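Long-range contacts in fructose-bisphosphate aldolase (Slackia heliotrinireducens, PDB 4MOZ), which belongs to the DeoC/LacD family of aldolases, proteins built on a TIM barrel of parallel strands surrounded by helices: residues 141-147 / 174-180; 206-212 / 235-241. Numbering follows the deposited sequence.

Contact 1: 141-147 / 174-180; sequences LGYTLYL and VLWIYPR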
loop_
_atom_site.group_PDB
_atom_site.type_symbol
_atom_site.label_atom_id
_atom_site.label_comp_id
_atom_site.label_asym_id
_atom_site.label_seq_id
_atom_site.Cartn_x
_atom_site.Cartn_y
_atom_site.Cartn_z
ATOM N N LEU C 141 -20.613 10.767 9.615
ATOM C CA LEU C 141 -19.356 10.980 8.928
ATOM C C LEU C 141 -19.605 11.582 7.561
ATOM O O LEU C 141 -20.678 11.388 6.968
ATOM C CB LEU C 141 -18.600 9.658 8.765
ATOM C CG LEU C 141 -18.353 8.754 9.978
ATOM C CD1 LEU C 141 -17.534 7.552 9.542
ATOM C CD2 LEU C 141 -17.656 9.480 11.121
ATOM N N GLY C 142 -18.605 12.310 7.070
ATOM C CA GLY C 142 -18.629 12.873 5.729
ATOM C C GLY C 142 -17.389 12.489 4.937
ATOM O O GLY C 142 -16.318 12.288 5.510
ATOM N N TYR C 143 -17.539 12.389 3.619
ATOM C CA TYR C 143 -16.436 12.043 2.727
ATOM C C TYR C 143 -16.688 12.632 1.346
ATOM O O TYR C 143 -17.819 12.590 0.853
ATOM C CB TYR C 143 -16.275 10.517 2.638
ATOM C CG TYR C 143 -15.021 10.070 1.922
ATOM C CD1 TYR C 143 -15.029 9.857 0.539
ATOM C CD2 TYR C 143 -13.826 9.861 2.617
ATOM C CE1 TYR C 143 -13.887 9.453 -0.129
ATOM C CE2 TYR C 143 -12.678 9.450 1.951
ATOM C CZ TYR C 143 -12.718 9.253 0.576
ATOM O OH TYR C 143 -11.594 8.859 -0.112
ATOM N N THR C 144 -15.640 13.179 0.731
ATOM C CA THR C 144 -15.717 13.737 -0.624
ATOM C C THR C 144 -15.133 12.795 -1.678
ATOM O O THR C 144 -14.048 12.245 -1.490
ATOM C CB THR C 144 -14.969 15.081 -0.714
ATOM O OG1 THR C 144 -15.560 16.008 0.197
ATOM C CG2 THR C 144 -15.043 15.660 -2.128
ATOM N N LEU C 145 -15.846 12.625 -2.790
ATOM C CA LEU C 145 -15.335 11.863 -3.935
ATOM C C LEU C 145 -15.332 12.733 -5.180
ATOM O O LEU C 145 -16.340 13.370 -5.489
ATOM C CB LEU C 145 -16.190 10.626 -4.223
ATOM C CG LEU C 145 -16.301 9.506 -3.197
ATOM C CD1 LEU C 145 -17.526 9.711 -2.314
ATOM C CD2 LEU C 145 -16.379 8.172 -3.926
ATOM N N TYR C 146 -14.201 12.758 -5.885
ATOM C CA TYR C 146 -14.129 13.397 -7.195
ATOM C C TYR C 146 -14.200 12.322 -8.269
ATOM O O TYR C 146 -13.184 11.751 -8.658
ATOM C CB TYR C 146 -12.859 14.256 -7.346
ATOM C CG TYR C 146 -12.625 15.181 -6.173
ATOM C CD1 TYR C 146 -13.352 16.368 -6.029
ATOM C CD2 TYR C 146 -11.692 14.860 -5.191
ATOM C CE1 TYR C 146 -13.145 17.206 -4.939
ATOM C CE2 TYR C 146 -11.481 15.689 -4.102
ATOM C CZ TYR C 146 -12.205 16.856 -3.978
ATOM O OH TYR C 146 -11.985 17.669 -2.887
ATOM N N LEU C 147 -15.412 12.026 -8.723
ATOM C CA LEU C 147 -15.596 11.083 -9.821
ATOM C C LEU C 147 -14.956 11.655 -11.071
ATOM O O LEU C 147 -14.945 12.871 -11.262
ATOM C CB LEU C 147 -17.082 10.802 -10.067
ATOM C CG LEU C 147 -17.903 10.276 -8.878
ATOM C CD1 LEU C 147 -19.354 10.058 -9.295
ATOM C CD2 LEU C 147 -17.317 9.002 -8.280
ATOM N N VAL C 174 -22.812 11.137 4.997
ATOM C CA VAL C 174 -23.028 12.118 3.941
ATOM C C VAL C 174 -21.822 12.080 3.000
ATOM O O VAL C 174 -20.681 12.246 3.435
ATOM C CB VAL C 174 -23.190 13.553 4.501
ATOM C CG1 VAL C 174 -23.475 14.544 3.377
ATOM C CG2 VAL C 174 -24.289 13.610 5.560
ATOM N N LEU C 175 -22.078 11.853 1.715
ATOM C CA LEU C 175 -21.023 11.915 0.719
ATOM C C LEU C 175 -21.138 13.189 -0.104
ATOM O O LEU C 175 -22.203 13.492 -0.638
ATOM C CB LEU C 175 -21.063 10.688 -0.195
ATOM C CG LEU C 175 -20.816 9.313 0.436
ATOM C CD1 LEU C 175 -20.952 8.224 -0.618
ATOM C CD2 LEU C 175 -19.451 9.238 1.111
ATOM N N TRP C 176 -20.048 13.945 -0.176
ATOM C CA TRP C 176 -19.932 15.028 -1.139
ATOM C C TRP C 176 -19.451 14.407 -2.405
ATOM O O TRP C 176 -18.423 13.741 -2.414
ATOM C CB TRP C 176 -18.893 16.037 -0.689
ATOM C CG TRP C 176 -19.331 16.998 0.381
ATOM C CD1 TRP C 176 -19.513 18.371 0.256
ATOM C CD2 TRP C 176 -19.612 16.699 1.795
ATOM N NE1 TRP C 176 -19.894 18.923 1.451
ATOM C CE2 TRP C 176 -19.970 17.977 2.417
ATOM C CE3 TRP C 176 -19.610 15.547 2.572
ATOM C CZ2 TRP C 176 -20.305 18.074 3.765
ATOM C CZ3 TRP C 176 -19.957 15.651 3.925
ATOM C CH2 TRP C 176 -20.292 16.888 4.509
ATOM N N ILE C 177 -20.179 14.591 -3.494
ATOM C CA ILE C 177 -19.726 14.027 -4.755
ATOM C C ILE C 177 -19.636 15.097 -5.832
ATOM O O ILE C 177 -20.651 15.552 -6.361
ATOM C CB ILE C 177 -20.566 12.812 -5.204
ATOM C CG1 ILE C 177 -20.584 11.741 -4.100
ATOM C CG2 ILE C 177 -19.997 12.242 -6.494
ATOM C CD1 ILE C 177 -21.118 10.382 -4.519
ATOM N N TYR C 178 -18.402 15.502 -6.124
ATOM C CA TYR C 178 -18.118 16.533 -7.107
ATOM C C TYR C 178 -17.269 15.958 -8.228
ATOM O O TYR C 178 -16.045 15.913 -8.111
ATOM C CB TYR C 178 -17.354 17.689 -6.465
ATOM C CG TYR C 178 -18.061 18.391 -5.332
ATOM C CD1 TYR C 178 -19.377 18.841 -5.467
ATOM C CD2 TYR C 178 -17.397 18.646 -4.137
ATOM C CE1 TYR C 178 -20.013 19.502 -4.432
ATOM C CE2 TYR C 178 -18.026 19.307 -3.099
ATOM C CZ TYR C 178 -19.328 19.734 -3.253
ATOM O OH TYR C 178 -19.943 20.394 -2.219
ATOM N N PRO C 179 -17.908 15.498 -9.317
ATOM C CA PRO C 179 -17.107 15.036 -10.444
ATOM C C PRO C 179 -16.146 16.131 -10.900
ATOM O O PRO C 179 -16.566 17.218 -11.299
ATOM C CB PRO C 179 -18.156 14.715 -11.507
ATOM C CG PRO C 179 -19.351 14.304 -10.709
ATOM C CD PRO C 179 -19.343 15.215 -9.510
ATOM N N ARG C 180 -14.856 15.846 -10.794
ATOM C CA ARG C 180 -13.828 16.830 -11.077
ATOM C C ARG C 180 -12.598 16.159 -11.654
ATOM O O ARG C 180 -12.169 15.100 -11.189
ATOM C CB ARG C 180 -13.456 17.610 -9.814
ATOM C CG ARG C 180 -12.571 18.823 -10.075
ATOM C CD ARG C 180 -12.418 19.687 -8.829
ATOM N NE ARG C 180 -13.707 20.197 -8.367
ATOM C CZ ARG C 180 -13.962 20.610 -7.128
ATOM N NH1 ARG C 180 -13.012 20.584 -6.197
ATOM N NH2 ARG C 180 -15.176 21.050 -6.820
#
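Six main-chain hydrogen bonds join 141-147 to 174-180. The shortest, both 2.8 Å, are W176 N to Y143 O and L145 N to W176 O; V174 N to L141 O (2.9 Å, 172° at the hydrogen) and Y143 N to V174 O (3.2 Å) precede them. Past the last bridge, L145 with I177, come Y178 N to L145 O and R180 N to L147 O, both 3.0 Å. The short strand axes approach to 4.6 Å at 19°, a parallel pair within the closed TIM barrel, linked by helix 152-168 as a beta-alpha-beta unit. V174, T144 and W176 share the inner face, where K102 meets T144 OG1 in a hydrogen bond and the W176 ring in a cation-pi contact. G142 leaves room for that indole: its CA is 3.6 Å from W176 CZ3, and a CB would clash. On the helix-covered face L175 CD2 lies 3.7 Å from Y143 CB and 4.0 Å from L145 CD1. L147 CD1 packs against I177 CG2 at 3.6 Å under helix 191-204.

Contact 2: 206-212 / 235-241; sequences ADFVKVN and RTGLVCA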
loop_
_atom_site.group_PDB
_atom_site.type_symbol
_atom_site.label_atom_id
_atom_site.label_comp_id
_atom_site.label_asym_id
_atom_site.label_seq_id
_atom_site.Cartn_x
_atom_site.Cartn_y
_atom_site.Cartn_z
ATOM N N ALA C 206 -24.753 5.580 0.862
ATOM C CA ALA C 206 -24.859 6.810 1.649
ATOM C C ALA C 206 -26.290 7.094 2.109
ATOM O O ALA C 206 -27.258 6.719 1.444
ATOM C CB ALA C 206 -24.312 7.995 0.866
ATOM N N ASP C 207 -26.410 7.751 3.258
ATOM C CA ASP C 207 -27.695 8.242 3.731
ATOM C C ASP C 207 -28.090 9.532 3.021
ATOM O O ASP C 207 -29.269 9.751 2.721
ATOM C CB ASP C 207 -27.637 8.458 5.236
ATOM C CG ASP C 207 -27.360 7.181 5.980
ATOM O OD1 ASP C 207 -28.166 6.233 5.849
ATOM O OD2 ASP C 207 -26.321 7.109 6.662
ATOM N N PHE C 208 -27.094 10.379 2.763
ATOM C CA PHE C 208 -27.286 11.634 2.051
ATOM C C PHE C 208 -26.157 11.862 1.058
ATOM O O PHE C 208 -25.035 11.394 1.266
ATOM C CB PHE C 208 -27.359 12.817 3.028
ATOM C CG PHE C 208 -28.558 12.782 3.932
ATOM C CD1 PHE C 208 -29.785 13.278 3.503
ATOM C CD2 PHE C 208 -28.462 12.248 5.214
ATOM C CE1 PHE C 208 -30.896 13.236 4.333
ATOM C CE2 PHE C 208 -29.567 12.210 6.051
ATOM C CZ PHE C 208 -30.784 12.706 5.611
ATOM N N VAL C 209 -26.465 12.574 -0.021
ATOM C CA VAL C 209 -25.471 12.952 -1.017
ATOM C C VAL C 209 -25.529 14.458 -1.259
ATOM O O VAL C 209 -26.603 15.019 -1.502
ATOM C CB VAL C 209 -25.628 12.164 -2.345
ATOM C CG1 VAL C 209 -27.043 12.263 -2.903
ATOM C CG2 VAL C 209 -24.605 12.623 -3.379
ATOM N N LYS C 210 -24.372 15.108 -1.165
ATOM C CA LYS C 210 -24.260 16.530 -1.451
ATOM C C LYS C 210 -23.675 16.725 -2.844
ATOM O O LYS C 210 -22.584 16.249 -3.132
ATOM C CB LYS C 210 -23.429 17.233 -0.358
ATOM C CG LYS C 210 -22.736 18.536 -0.742
ATOM C CD LYS C 210 -23.655 19.636 -1.246
ATOM C CE LYS C 210 -22.858 20.917 -1.471
ATOM N NZ LYS C 210 -23.141 21.573 -2.775
ATOM N N VAL C 211 -24.423 17.410 -3.702
ATOM C CA VAL C 211 -23.996 17.693 -5.075
ATOM C C VAL C 211 -24.078 19.190 -5.353
ATOM O O VAL C 211 -24.696 19.932 -4.596
ATOM C CB VAL C 211 -24.862 16.946 -6.126
ATOM C CG1 VAL C 211 -24.664 15.436 -6.035
ATOM C CG2 VAL C 211 -26.336 17.311 -5.986
ATOM N N ASN C 212 -23.445 19.631 -6.433
ATOM C CA ASN C 212 -23.644 20.980 -6.940
ATOM C C ASN C 212 -25.011 21.095 -7.599
ATOM O O ASN C 212 -25.533 20.096 -8.112
ATOM C CB ASN C 212 -22.575 21.324 -7.973
ATOM C CG ASN C 212 -21.241 21.641 -7.345
ATOM O OD1 ASN C 212 -21.170 22.359 -6.347
ATOM N ND2 ASN C 212 -20.171 21.110 -7.932
ATOM N N ARG C 235 -33.360 6.087 -2.424
ATOM C CA ARG C 235 -33.496 6.186 -0.968
ATOM C C ARG C 235 -32.333 6.893 -0.264
ATOM O O ARG C 235 -32.279 6.923 0.966
ATOM C CB ARG C 235 -33.744 4.812 -0.352
ATOM C CG ARG C 235 -35.164 4.309 -0.539
ATOM C CD ARG C 235 -35.336 2.957 0.113
ATOM N NE ARG C 235 -36.686 2.451 -0.101
ATOM C CZ ARG C 235 -37.149 1.304 0.384
ATOM N NH1 ARG C 235 -38.401 0.943 0.128
ATOM N NH2 ARG C 235 -36.371 0.518 1.121
ATOM N N THR C 236 -31.403 7.441 -1.042
ATOM C CA THR C 236 -30.374 8.340 -0.514
ATOM C C THR C 236 -30.885 9.769 -0.701
ATOM O O THR C 236 -31.229 10.168 -1.814
ATOM C CB THR C 236 -29.010 8.142 -1.226
ATOM O OG1 THR C 236 -28.483 6.852 -0.900
ATOM C CG2 THR C 236 -27.994 9.207 -0.812
ATOM N N GLY C 237 -30.951 10.524 0.393
ATOM C CA GLY C 237 -31.431 11.903 0.353
ATOM C C GLY C 237 -30.409 12.828 -0.274
ATOM O O GLY C 237 -29.235 12.809 0.095
ATOM N N LEU C 238 -30.853 13.635 -1.230
ATOM C CA LEU C 238 -29.962 14.560 -1.914
ATOM C C LEU C 238 -29.992 15.918 -1.228
ATOM O O LEU C 238 -31.063 16.462 -0.955
ATOM C CB LEU C 238 -30.354 14.688 -3.386
ATOM C CG LEU C 238 -29.573 15.670 -4.266
ATOM C CD1 LEU C 238 -29.596 15.191 -5.709
ATOM C CD2 LEU C 238 -30.112 17.092 -4.146
ATOM N N VAL C 239 -28.818 16.462 -0.935
ATOM C CA VAL C 239 -28.744 17.829 -0.436
ATOM C C VAL C 239 -27.964 18.668 -1.430
ATOM O O VAL C 239 -27.044 18.181 -2.089
ATOM C CB VAL C 239 -28.177 17.943 1.002
ATOM C CG1 VAL C 239 -28.868 16.955 1.934
ATOM C CG2 VAL C 239 -26.677 17.735 1.035
ATOM N N CYS C 240 -28.355 19.925 -1.553
ATOM C CA CYS C 240 -27.744 20.800 -2.527
ATOM C C CYS C 240 -27.239 22.074 -1.852
ATOM O O CYS C 240 -27.116 22.127 -0.622
ATOM C CB CYS C 240 -28.757 21.108 -3.626
ATOM S SG CYS C 240 -28.007 21.581 -5.191
ATOM N N ALA C 241 -26.938 23.090 -2.655
ATOM C CA ALA C 241 -26.450 24.367 -2.139
ATOM C C ALA C 241 -26.990 25.543 -2.957
ATOM O O ALA C 241 -27.211 25.425 -4.162
ATOM C CB ALA C 241 -24.924 24.383 -2.116
HETATM O O HOH W 1 -31.640 8.682 3.658
#
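The clearest hollow is at G237, where F208 takes the space a side chain would fill. A CB there would lie only 2.8 Å from F208 CD1, and the phenyl ring also reaches V239 (CD1 to V239 CG1, 4.1 Å). V239 CG2 then abuts K210 CB at 3.6 Å. On the opposite face of the sheet, V209 CG1 fits between T236 CG2 (3.8 Å) and L238 CB (4.1 Å), while L238 CD1 meets V211 CG2 at 3.9 Å. The T236 methyl also nears A206 CB (CG2 to CB, 4.2 Å), and T236 OG1 donates a hydrogen bond to A206 O at 2.6 Å. K210 NZ lies 3.4 Å from A241 CB and donates a hydrogen bond to V211 O at 2.9 Å. Main-chain hydrogen bonds set the register: G237 N to D207 O (3.0 Å), V209 N to G237 O (2.8 Å), V239 N to V209 O (2.7 Å) and V211 N to V239 O (3.2 Å). With V209 and L238 packed under helices 191-204 and 222-232 respectively, and strand axes approaching to 4.5 Å at 27°, this is the parallel strand pair of a beta-alpha-beta unit, as in the (beta/alpha)8 TIM barrel.

How the contacts relate
Both segments of contact 1 precede those of contact 2 in sequence, with helix 191-204 between them. The contacts lie about 10 Å apart, centre to centre. Each pairs two successive strands of the eight-stranded barrel, contact 1 the fourth and fifth, contact 2 the sixth and seventh. The seam between them is the edge shared by strands 172-177 and 208-210, where L175 O to K210 N (2.8 Å) and I177 N to K210 O (2.9 Å) are probable hydrogen bonds. K210 also packs inside the barrel against W176 (K210 CG to W176 CD1, 3.4 Å). Together the two contacts make a continuous run of four strands, half the barrel wall, with helix 191-204 packing on both contacts from outside.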